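PDB 1S7M: Hia from Haemophilus influenzae, which probably mediates host-cell recognition and adhesion as a homotrimeric autotransporter adhesin of the outer membrane, of which this chain is the HiaBD1 binding fragment. Local coordinates for residues Gly108-Arg111 with Gly112-Trp115; Thr11-Lys15 with Asp16-Ile20; Lys152-Gly156 with Arg157-Thr161; Pro97-Ala100 with Asp101-Ala105. All coordinates share one frame; numbering follows the deposited sequence.

Contact 1 of 4, residues Gly108-Arg111 with Gly112-Trp115; sequences GDLR and GLGW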
loop_
_atom_site.group_PDB
_atom_site.type_symbol
_atom_site.label_atom_id
_atom_site.label_comp_id
_atom_site.label_asym_id
_atom_site.label_seq_id
_atom_site.Cartn_x
_atom_site.Cartn_y
_atom_site.Cartn_z
ATOM N N GLY A 108 -4.043 7.748 -4.742
ATOM C CA GLY A 108 -3.711 8.817 -3.817
ATOM C C GLY A 108 -3.447 8.322 -2.404
ATOM O O GLY A 108 -2.626 8.901 -1.705
ATOM N N ASP A 109 -4.169 7.276 -1.982
ATOM C CA ASP A 109 -3.998 6.663 -0.654
ATOM C C ASP A 109 -2.602 6.040 -0.632
ATOM O O ASP A 109 -1.853 6.202 0.333
ATOM C CB ASP A 109 -5.076 5.580 -0.416
ATOM C CG ASP A 109 -6.518 6.133 -0.484
ATOM O OD1 ASP A 109 -6.702 7.356 -0.310
ATOM O OD2 ASP A 109 -7.472 5.341 -0.685
ATOM N N LEU A 110 -2.250 5.331 -1.711
ATOM C CA LEU A 110 -0.936 4.714 -1.819
ATOM C C LEU A 110 0.196 5.724 -1.746
ATOM O O LEU A 110 1.264 5.427 -1.201
ATOM C CB LEU A 110 -0.789 3.950 -3.149
ATOM C CG LEU A 110 -1.698 2.765 -3.442
ATOM C CD1 LEU A 110 -0.971 1.824 -4.420
ATOM C CD2 LEU A 110 -2.041 2.019 -2.155
ATOM N N ARG A 111 -0.025 6.900 -2.328
ATOM C CA ARG A 111 0.987 7.940 -2.359
ATOM C C ARG A 111 1.327 8.441 -0.963
ATOM O O ARG A 111 2.438 8.916 -0.713
ATOM C CB ARG A 111 0.539 9.082 -3.292
ATOM C CG ARG A 111 0.768 8.751 -4.792
ATOM C CD ARG A 111 0.204 9.807 -5.744
ATOM N NE ARG A 111 0.504 9.446 -7.126
ATOM C CZ ARG A 111 -0.293 9.698 -8.163
ATOM N NH1 ARG A 111 -1.442 10.332 -7.991
ATOM N NH2 ARG A 111 0.031 9.256 -9.373
ATOM N N GLY A 112 0.386 8.301 -0.036
ATOM C CA GLY A 112 0.674 8.718 1.317
ATOM C C GLY A 112 1.180 7.601 2.228
ATOM O O GLY A 112 1.432 7.846 3.398
ATOM N N LEU A 113 1.350 6.378 1.723
ATOM C CA LEU A 113 1.809 5.308 2.618
ATOM C C LEU A 113 3.263 5.453 3.033
ATOM O O LEU A 113 4.103 5.850 2.237
ATOM C CB LEU A 113 1.597 3.931 1.968
ATOM C CG LEU A 113 0.330 3.088 2.171
ATOM C CD1 LEU A 113 -0.798 3.870 2.817
ATOM C CD2 LEU A 113 -0.089 2.479 0.829
ATOM N N GLY A 114 3.565 5.139 4.289
ATOM C CA GLY A 114 4.941 5.220 4.722
ATOM C C GLY A 114 5.171 5.095 6.209
ATOM O O GLY A 114 4.226 5.110 7.015
ATOM N N TRP A 115 6.426 4.926 6.581
ATOM C CA TRP A 115 6.753 4.852 7.984
ATOM C C TRP A 115 7.693 5.987 8.289
ATOM O O TRP A 115 8.180 6.679 7.375
ATOM C CB TRP A 115 7.370 3.505 8.386
ATOM C CG TRP A 115 8.493 3.004 7.519
ATOM C CD1 TRP A 115 8.385 2.453 6.273
ATOM C CD2 TRP A 115 9.890 2.974 7.861
ATOM N NE1 TRP A 115 9.637 2.076 5.816
ATOM C CE2 TRP A 115 10.573 2.382 6.766
ATOM C CE3 TRP A 115 10.627 3.381 8.990
ATOM C CZ2 TRP A 115 11.961 2.186 6.766
ATOM C CZ3 TRP A 115 12.004 3.191 8.997
ATOM C CH2 TRP A 115 12.663 2.593 7.886
HETATM O O HOH W 1 4.051 5.233 -0.477
#

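Contact 2 of 4, residues Thr11-Lys15 with Asp16-Ile20; sequences TEINK and DGLTI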
loop_
_atom_site.group_PDB
_atom_site.type_symbol
_atom_site.label_atom_id
_atom_site.label_comp_id
_atom_site.label_asym_id
_atom_site.label_seq_id
_atom_site.Cartn_x
_atom_site.Cartn_y
_atom_site.Cartn_z
ATOM N N THR A 11 -24.917 -3.332 -24.759
ATOM C CA THR A 11 -25.136 -3.393 -23.331
ATOM C C THR A 11 -26.257 -4.391 -23.092
ATOM O O THR A 11 -27.369 -4.203 -23.578
ATOM C CB THR A 11 -25.561 -2.029 -22.783
ATOM O OG1 THR A 11 -24.440 -1.144 -22.799
ATOM C CG2 THR A 11 -26.100 -2.155 -21.366
ATOM N N GLU A 12 -25.963 -5.456 -22.358
ATOM C CA GLU A 12 -26.963 -6.471 -22.064
ATOM C C GLU A 12 -27.370 -6.464 -20.608
ATOM O O GLU A 12 -26.536 -6.277 -19.723
ATOM C CB GLU A 12 -26.435 -7.863 -22.402
ATOM C CG GLU A 12 -26.122 -8.079 -23.859
ATOM C CD GLU A 12 -26.031 -9.558 -24.222
ATOM O OE1 GLU A 12 -26.499 -10.403 -23.416
ATOM O OE2 GLU A 12 -25.508 -9.868 -25.318
ATOM N N ILE A 13 -28.662 -6.666 -20.375
ATOM C CA ILE A 13 -29.222 -6.747 -19.040
ATOM C C ILE A 13 -29.924 -8.099 -18.972
ATOM O O ILE A 13 -30.777 -8.409 -19.804
ATOM C CB ILE A 13 -30.266 -5.655 -18.778
ATOM C CG1 ILE A 13 -29.611 -4.279 -18.817
ATOM C CG2 ILE A 13 -30.921 -5.878 -17.434
ATOM C CD1 ILE A 13 -30.598 -3.146 -18.703
ATOM N N ASN A 14 -29.538 -8.923 -18.008
ATOM C CA ASN A 14 -30.166 -10.220 -17.831
ATOM C C ASN A 14 -30.387 -10.431 -16.342
ATOM O O ASN A 14 -30.240 -9.499 -15.555
ATOM C CB ASN A 14 -29.301 -11.341 -18.406
ATOM C CG ASN A 14 -28.003 -11.521 -17.649
ATOM O OD1 ASN A 14 -27.996 -11.612 -16.418
ATOM N ND2 ASN A 14 -26.895 -11.585 -18.382
ATOM N N LYS A 15 -30.742 -11.655 -15.966
ATOM C CA LYS A 15 -31.011 -11.996 -14.573
ATOM C C LYS A 15 -29.865 -11.678 -13.600
ATOM O O LYS A 15 -30.113 -11.257 -12.462
ATOM C CB LYS A 15 -31.365 -13.485 -14.469
ATOM C CG LYS A 15 -30.254 -14.412 -14.961
ATOM C CD LYS A 15 -30.625 -15.879 -14.787
ATOM C CE LYS A 15 -29.552 -16.787 -15.384
ATOM N NZ LYS A 15 -29.938 -18.233 -15.345
ATOM N N ASP A 16 -28.629 -11.858 -14.071
ATOM C CA ASP A 16 -27.425 -11.645 -13.262
ATOM C C ASP A 16 -26.822 -10.244 -13.214
ATOM O O ASP A 16 -26.048 -9.936 -12.297
ATOM C CB ASP A 16 -26.325 -12.612 -13.693
ATOM C CG ASP A 16 -26.731 -14.051 -13.529
ATOM O OD1 ASP A 16 -27.546 -14.336 -12.629
ATOM O OD2 ASP A 16 -26.226 -14.898 -14.292
ATOM N N GLY A 17 -27.139 -9.408 -14.196
ATOM C CA GLY A 17 -26.594 -8.069 -14.175
ATOM C C GLY A 17 -26.569 -7.291 -15.470
ATOM O O GLY A 17 -27.391 -7.497 -16.368
ATOM N N LEU A 18 -25.599 -6.386 -15.544
ATOM C CA LEU A 18 -25.381 -5.507 -16.680
ATOM C C LEU A 18 -24.000 -5.735 -17.286
ATOM O O LEU A 18 -22.996 -5.543 -16.611
ATOM C CB LEU A 18 -25.485 -4.054 -16.206
ATOM C CG LEU A 18 -25.314 -2.910 -17.210
ATOM C CD1 LEU A 18 -26.548 -2.833 -18.088
ATOM C CD2 LEU A 18 -25.148 -1.589 -16.472
ATOM N N THR A 19 -23.943 -6.122 -18.556
ATOM C CA THR A 19 -22.664 -6.328 -19.236
ATOM C C THR A 19 -22.542 -5.466 -20.509
ATOM O O THR A 19 -23.462 -5.427 -21.333
ATOM C CB THR A 19 -22.470 -7.802 -19.655
ATOM O OG1 THR A 19 -22.610 -8.655 -18.517
ATOM C CG2 THR A 19 -21.096 -8.006 -20.230
ATOM N N ILE A 20 -21.412 -4.774 -20.656
ATOM C CA ILE A 20 -21.142 -3.952 -21.830
ATOM C C ILE A 20 -20.002 -4.625 -22.578
ATOM O O ILE A 20 -18.923 -4.839 -22.023
ATOM C CB ILE A 20 -20.648 -2.510 -21.496
ATOM C CG1 ILE A 20 -21.767 -1.643 -20.913
ATOM C CG2 ILE A 20 -20.180 -1.825 -22.768
ATOM C CD1 ILE A 20 -22.080 -1.872 -19.460
#

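Contact 3 of 4, residues Lys152-Gly156 with Arg157-Thr161; sequences KTVNG and RREIT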
loop_
_atom_site.group_PDB
_atom_site.type_symbol
_atom_site.label_atom_id
_atom_site.label_comp_id
_atom_site.label_asym_id
_atom_site.label_seq_id
_atom_site.Cartn_x
_atom_site.Cartn_y
_atom_site.Cartn_z
ATOM N N LYS A 152 23.344 -8.010 4.075
ATOM C CA LYS A 152 23.292 -9.289 3.365
ATOM C C LYS A 152 21.913 -9.935 3.537
ATOM O O LYS A 152 21.394 -9.993 4.643
ATOM C CB LYS A 152 24.377 -10.225 3.929
ATOM C CG LYS A 152 24.252 -11.688 3.530
ATOM C CD LYS A 152 24.379 -11.875 2.027
ATOM C CE LYS A 152 25.798 -12.262 1.618
ATOM N NZ LYS A 152 26.190 -13.572 2.211
ATOM N N THR A 153 21.320 -10.423 2.451
ATOM C CA THR A 153 20.027 -11.088 2.576
ATOM C C THR A 153 20.296 -12.555 2.894
ATOM O O THR A 153 20.902 -13.264 2.114
ATOM C CB THR A 153 19.205 -10.965 1.290
ATOM O OG1 THR A 153 18.993 -9.573 0.994
ATOM C CG2 THR A 153 17.853 -11.670 1.449
ATOM N N VAL A 154 19.844 -12.993 4.058
ATOM C CA VAL A 154 20.055 -14.352 4.519
ATOM C C VAL A 154 18.754 -14.975 5.009
ATOM O O VAL A 154 18.067 -14.402 5.857
ATOM C CB VAL A 154 21.054 -14.360 5.678
ATOM C CG1 VAL A 154 21.243 -15.795 6.210
ATOM C CG2 VAL A 154 22.370 -13.737 5.222
ATOM N N ASN A 155 18.438 -16.162 4.498
ATOM C CA ASN A 155 17.208 -16.864 4.860
ATOM C C ASN A 155 16.010 -15.923 4.783
ATOM O O ASN A 155 15.171 -15.911 5.671
ATOM C CB ASN A 155 17.292 -17.443 6.274
ATOM C CG ASN A 155 18.376 -18.490 6.416
ATOM O OD1 ASN A 155 18.472 -19.415 5.613
ATOM N ND2 ASN A 155 19.200 -18.350 7.448
ATOM N N GLY A 156 15.960 -15.134 3.718
ATOM C CA GLY A 156 14.864 -14.213 3.513
ATOM C C GLY A 156 15.049 -12.842 4.149
ATOM O O GLY A 156 14.596 -11.827 3.611
ATOM N N ARG A 157 15.735 -12.810 5.282
ATOM C CA ARG A 157 15.947 -11.556 5.994
ATOM C C ARG A 157 17.007 -10.590 5.444
ATOM O O ARG A 157 18.127 -10.990 5.090
ATOM C CB ARG A 157 16.271 -11.849 7.458
ATOM C CG ARG A 157 15.243 -12.697 8.193
ATOM C CD ARG A 157 15.626 -12.859 9.660
ATOM N NE ARG A 157 14.734 -13.767 10.386
ATOM C CZ ARG A 157 14.856 -15.099 10.400
ATOM N NH1 ARG A 157 15.832 -15.699 9.723
ATOM N NH2 ARG A 157 14.014 -15.838 11.113
ATOM N N ARG A 158 16.645 -9.316 5.351
ATOM C CA ARG A 158 17.612 -8.332 4.953
ATOM C C ARG A 158 18.302 -8.064 6.302
ATOM O O ARG A 158 17.733 -7.440 7.215
ATOM C CB ARG A 158 16.953 -7.078 4.416
ATOM C CG ARG A 158 16.326 -7.209 3.059
ATOM C CD ARG A 158 14.972 -7.968 3.043
ATOM N NE ARG A 158 14.362 -7.897 1.708
ATOM C CZ ARG A 158 14.133 -8.956 0.929
ATOM N NH1 ARG A 158 14.441 -10.161 1.362
ATOM N NH2 ARG A 158 13.644 -8.806 -0.297
ATOM N N GLU A 159 19.524 -8.567 6.440
ATOM C CA GLU A 159 20.258 -8.424 7.683
ATOM C C GLU A 159 21.335 -7.346 7.648
ATOM O O GLU A 159 22.144 -7.287 6.723
ATOM C CB GLU A 159 20.859 -9.781 8.088
ATOM C CG GLU A 159 19.813 -10.872 8.436
ATOM C CD GLU A 159 20.430 -12.086 9.123
ATOM O OE1 GLU A 159 19.704 -12.841 9.805
ATOM O OE2 GLU A 159 21.651 -12.285 8.985
ATOM N N ILE A 160 21.311 -6.462 8.645
ATOM C CA ILE A 160 22.324 -5.409 8.735
ATOM C C ILE A 160 23.176 -5.744 9.947
ATOM O O ILE A 160 22.669 -5.882 11.073
ATOM C CB ILE A 160 21.703 -4.007 8.915
ATOM C CG1 ILE A 160 20.733 -3.721 7.776
ATOM C CG2 ILE A 160 22.804 -2.955 8.947
ATOM C CD1 ILE A 160 21.350 -3.804 6.388
ATOM N N THR A 161 24.473 -5.909 9.720
ATOM C CA THR A 161 25.368 -6.270 10.812
ATOM C C THR A 161 26.281 -5.131 11.240
ATOM O O THR A 161 26.771 -4.366 10.401
ATOM C CB THR A 161 26.211 -7.516 10.436
ATOM O OG1 THR A 161 25.343 -8.644 10.334
ATOM C CG2 THR A 161 27.250 -7.816 11.507
HETATM O O HOH W 2 18.008 -14.698 8.605
#

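Contact 4 of 4, residues Pro97-Ala100 with Asp101-Ala105; sequences PVVA and DNTAA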
loop_
_atom_site.group_PDB
_atom_site.type_symbol
_atom_site.label_atom_id
_atom_site.label_comp_id
_atom_site.label_asym_id
_atom_site.label_seq_id
_atom_site.Cartn_x
_atom_site.Cartn_y
_atom_site.Cartn_z
ATOM N N PRO A 97 -14.427 2.852 12.547
ATOM C CA PRO A 97 -13.542 3.549 11.610
ATOM C C PRO A 97 -14.384 4.390 10.676
ATOM O O PRO A 97 -15.470 3.990 10.313
ATOM C CB PRO A 97 -12.865 2.410 10.858
ATOM C CG PRO A 97 -12.859 1.271 11.868
ATOM C CD PRO A 97 -14.243 1.390 12.485
ATOM N N VAL A 98 -13.906 5.561 10.299
ATOM C CA VAL A 98 -14.656 6.376 9.350
ATOM C C VAL A 98 -14.724 5.626 7.996
ATOM O O VAL A 98 -15.751 5.649 7.308
ATOM C CB VAL A 98 -13.971 7.745 9.149
ATOM C CG1 VAL A 98 -14.572 8.466 7.935
ATOM C CG2 VAL A 98 -14.143 8.602 10.429
ATOM N N VAL A 99 -13.616 4.976 7.624
ATOM C CA VAL A 99 -13.536 4.213 6.375
ATOM C C VAL A 99 -13.524 2.724 6.706
ATOM O O VAL A 99 -12.635 2.251 7.413
ATOM C CB VAL A 99 -12.220 4.534 5.590
ATOM C CG1 VAL A 99 -12.223 3.805 4.241
ATOM C CG2 VAL A 99 -12.056 6.044 5.411
ATOM N N ALA A 100 -14.498 1.990 6.195
ATOM C CA ALA A 100 -14.590 0.555 6.438
ATOM C C ALA A 100 -13.507 -0.171 5.608
ATOM O O ALA A 100 -13.052 0.340 4.574
ATOM C CB ALA A 100 -15.989 0.047 6.010
ATOM N N ASP A 101 -13.119 -1.354 6.070
ATOM C CA ASP A 101 -12.132 -2.169 5.381
ATOM C C ASP A 101 -12.510 -2.445 3.938
ATOM O O ASP A 101 -11.676 -2.325 3.033
ATOM C CB ASP A 101 -11.964 -3.522 6.057
ATOM C CG ASP A 101 -11.196 -3.442 7.350
ATOM O OD1 ASP A 101 -10.481 -2.440 7.599
ATOM O OD2 ASP A 101 -11.306 -4.412 8.118
ATOM N N ASN A 102 -13.763 -2.837 3.730
ATOM C CA ASN A 102 -14.215 -3.191 2.401
ATOM C C ASN A 102 -14.600 -1.990 1.543
ATOM O O ASN A 102 -15.718 -1.893 1.038
ATOM C CB ASN A 102 -15.350 -4.208 2.495
ATOM C CG ASN A 102 -14.935 -5.465 3.254
ATOM O OD1 ASN A 102 -13.748 -5.665 3.544
ATOM N ND2 ASN A 102 -15.914 -6.318 3.588
ATOM N N THR A 103 -13.637 -1.087 1.396
ATOM C CA THR A 103 -13.780 0.122 0.602
ATOM C C THR A 103 -12.554 0.148 -0.328
ATOM O O THR A 103 -11.436 -0.146 0.081
ATOM C CB THR A 103 -13.810 1.376 1.523
ATOM O OG1 THR A 103 -14.811 1.186 2.535
ATOM C CG2 THR A 103 -14.139 2.634 0.735
ATOM N N ALA A 104 -12.776 0.462 -1.593
ATOM C CA ALA A 104 -11.683 0.510 -2.547
ATOM C C ALA A 104 -10.684 1.596 -2.191
ATOM O O ALA A 104 -11.051 2.734 -1.861
ATOM C CB ALA A 104 -12.232 0.752 -3.940
ATOM N N ALA A 105 -9.411 1.230 -2.232
ATOM C CA ALA A 105 -8.347 2.181 -1.970
ATOM C C ALA A 105 -7.938 2.832 -3.313
ATOM O O ALA A 105 -8.124 2.247 -4.376
ATOM C CB ALA A 105 -7.176 1.485 -1.343
HETATM O O HOH W 3 -16.190 3.147 3.875
#

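Contact 1 of 4, residues Gly108-Arg111 with Gly112-Trp115
L110 and L113 meet in the core of the trimeric adhesin, where helix 107-111 leads into strand 114-119. The L110 side chain leaves with CG beside the backbone N (chi1 -63°), which places L110 CD2 3.6 Å from L113 CD2. The L113 isobutyl group folds back against the last turn, so that CD2 also sits against L110 CA and CD1 against the carbonyl oxygen of D109. The backbone closes the turn through i to i+3 bonds: L113 N donates to L110 O over 3.1 Å at a fairly straight 163°, and G112 N to D109 O over 3.1 Å at a more bent 140°. A second, weak bond from G112 N reaches G108 O, and T85 OG1 is a further partner of D109 O.

Farther out lie the other two subunits. L110 packs on L110 of both, while the W115 rings of the three chains meet one another, edge-to-face with that of the third subunit. One water then ties the outgoing chain to the helix end, donating to L110 O at 2.9 Å and to L113 O at 2.8 Å.

Contact 2 of 4, residues Thr11-Lys15 with Asp16-Ile20
T19 O receives the N-H of E12, with E12 N 2.7 Å from T19 O, while the CA-H of T11 touches the same oxygen. The bond belongs to a beta hairpin, strands 10-14 and 17-21, at the edge of a four-stranded antiparallel sheet. Its return partner, T19 N to E12 O at 2.8 Å, completes the hydrogen-bonded pair, and N14 N donates to G17 O at 3.1 Å closer to the turn. K15 and D16 form the two-residue connection, with the backbone angles of a type I turn. There N14 folds its amide inward: its CG stands between the backbone N and the carbonyl carbon (chi1 66°), and N14 OD1 appears to accept from G17 N at 3.2 Å, though it lies too close to D16 N for its position to be certain. G17 has no CB to press on the carbonyl oxygen of D16, as one would at these backbone angles.

On the face carrying T11, I13, L18 and I20, L18 is the centre. With its CG anti to the backbone N (chi1 -179°), L18 sends CD1 between two neighbours across the hairpin, tightly packed 3.5 Å from I13 CG1 and 3.4 Å from T11 CG2. L18 also packs on L18 of both other subunits, and I13 on I13 of the third, so L18 lies at the trimer interface. T11 OG1 bonds to N14 O of the second subunit. Within the hairpin that hydroxyl lies alongside the I20 side chain, T11 OG1 being 3.3 Å from I20 CG1.

Contact 3 of 4, residues Lys152-Gly156 with Arg157-Thr161
V154 and R157 bracket the type I' turn of a beta hairpin, strands 147-154 and 157-164, with N155 and G156 at the tip. Backbone bonds hold the two strands: V154 N gives to R157 O at 2.8 Å, R157 N to V154 O at 2.9 Å, and K152 and E159 exchange a further pair. The T153 CA-H also touches R157 O.

Among side-chain bonds, R158 is bent at chi2 (76°), which swings its guanidinium back toward the turn. R158 NH1 then meets G156 O at the edge of the group, 2.8 Å away, in a weak, bent bond, while T153 CG2 lies against NH1. R158 NE bonds to Q132 O of the third subunit, and R157 NE forms a salt bridge with E138 of that subunit. R158 to T161 pair in parallel with a strand of the third subunit, so the sheet continues across the interface.

V154 CB lies against the E159 carboxylate, a plain van der Waals contact. On this V154, R157 and E159 face a single water is gripped three ways: it donates to V154 O and to E159 OE1, both at 2.8 Å, and accepts from R157 NH1 at 2.6 Å, in the plane of the guanidinium.

Contact 4 of 4, residues Pro97-Ala100 with Asp101-Ala105
T103 turns back onto V99 and A100 within the loop that leads from strand 85-86 to helix 107-111. At the base of its side chain, T103 CB lies 4.0 Å from V99 CG1 and 3.3 Å from A100 O. The two branches then part. T103 CG2 stays with the apolar neighbour, 4.2 Å from V99 CG1, and the valine and threonine side chains cross at about a right angle. T103 OG1 lies beside the backbone N, anti to the carbonyl carbon (chi1 -52°), and there it donates to A100 O over 2.8 Å. The hydroxyl approaches from above the carbonyl plane, 44° out of it. The A100 methyl borders the hydroxyl, A100 CB lying 3.8 Å from T103 OG1.

The backbone before the threonine bends at N102, the centre of an inverse gamma turn, in which T103 N makes a weak 2.8 Å bond to D101 O. Outside the loop, the second subunit clasps the same bend, its R111 forming a salt bridge with D101 OD1 and a hydrogen bond to V99 O, while V99 packs on V107 of that subunit.

A water also joins, accepting from A100 N and donating to T103 OG1 at 2.7 Å. The donors therefore run in one sense, from A100 N through the water and OG1 to A100 O, closing a ring around A100 that satisfies the buried hydroxyl both as acceptor and as donor.

From the N terminus, contact 2 comes first, closing the two-residue turn of the hairpin 10-14/17-21 at one end of the elongated chain. Contact 4 follows much later, shaping the loop that leads into helix 107-111, and contact 1 comes almost at once after it, where that helix passes into strand 114-119; their centres are about 15 Å apart. Contact 3 is last, closing the hairpin 147-154/157-164. All four are local and lie in series, so none nests in or crosses another. Contacts 2 and 3 sit farthest apart, with centres about 52 Å from each other. Contacts 1 and 4 are also tied between subunits, the helix end of one chain meeting the loop of another.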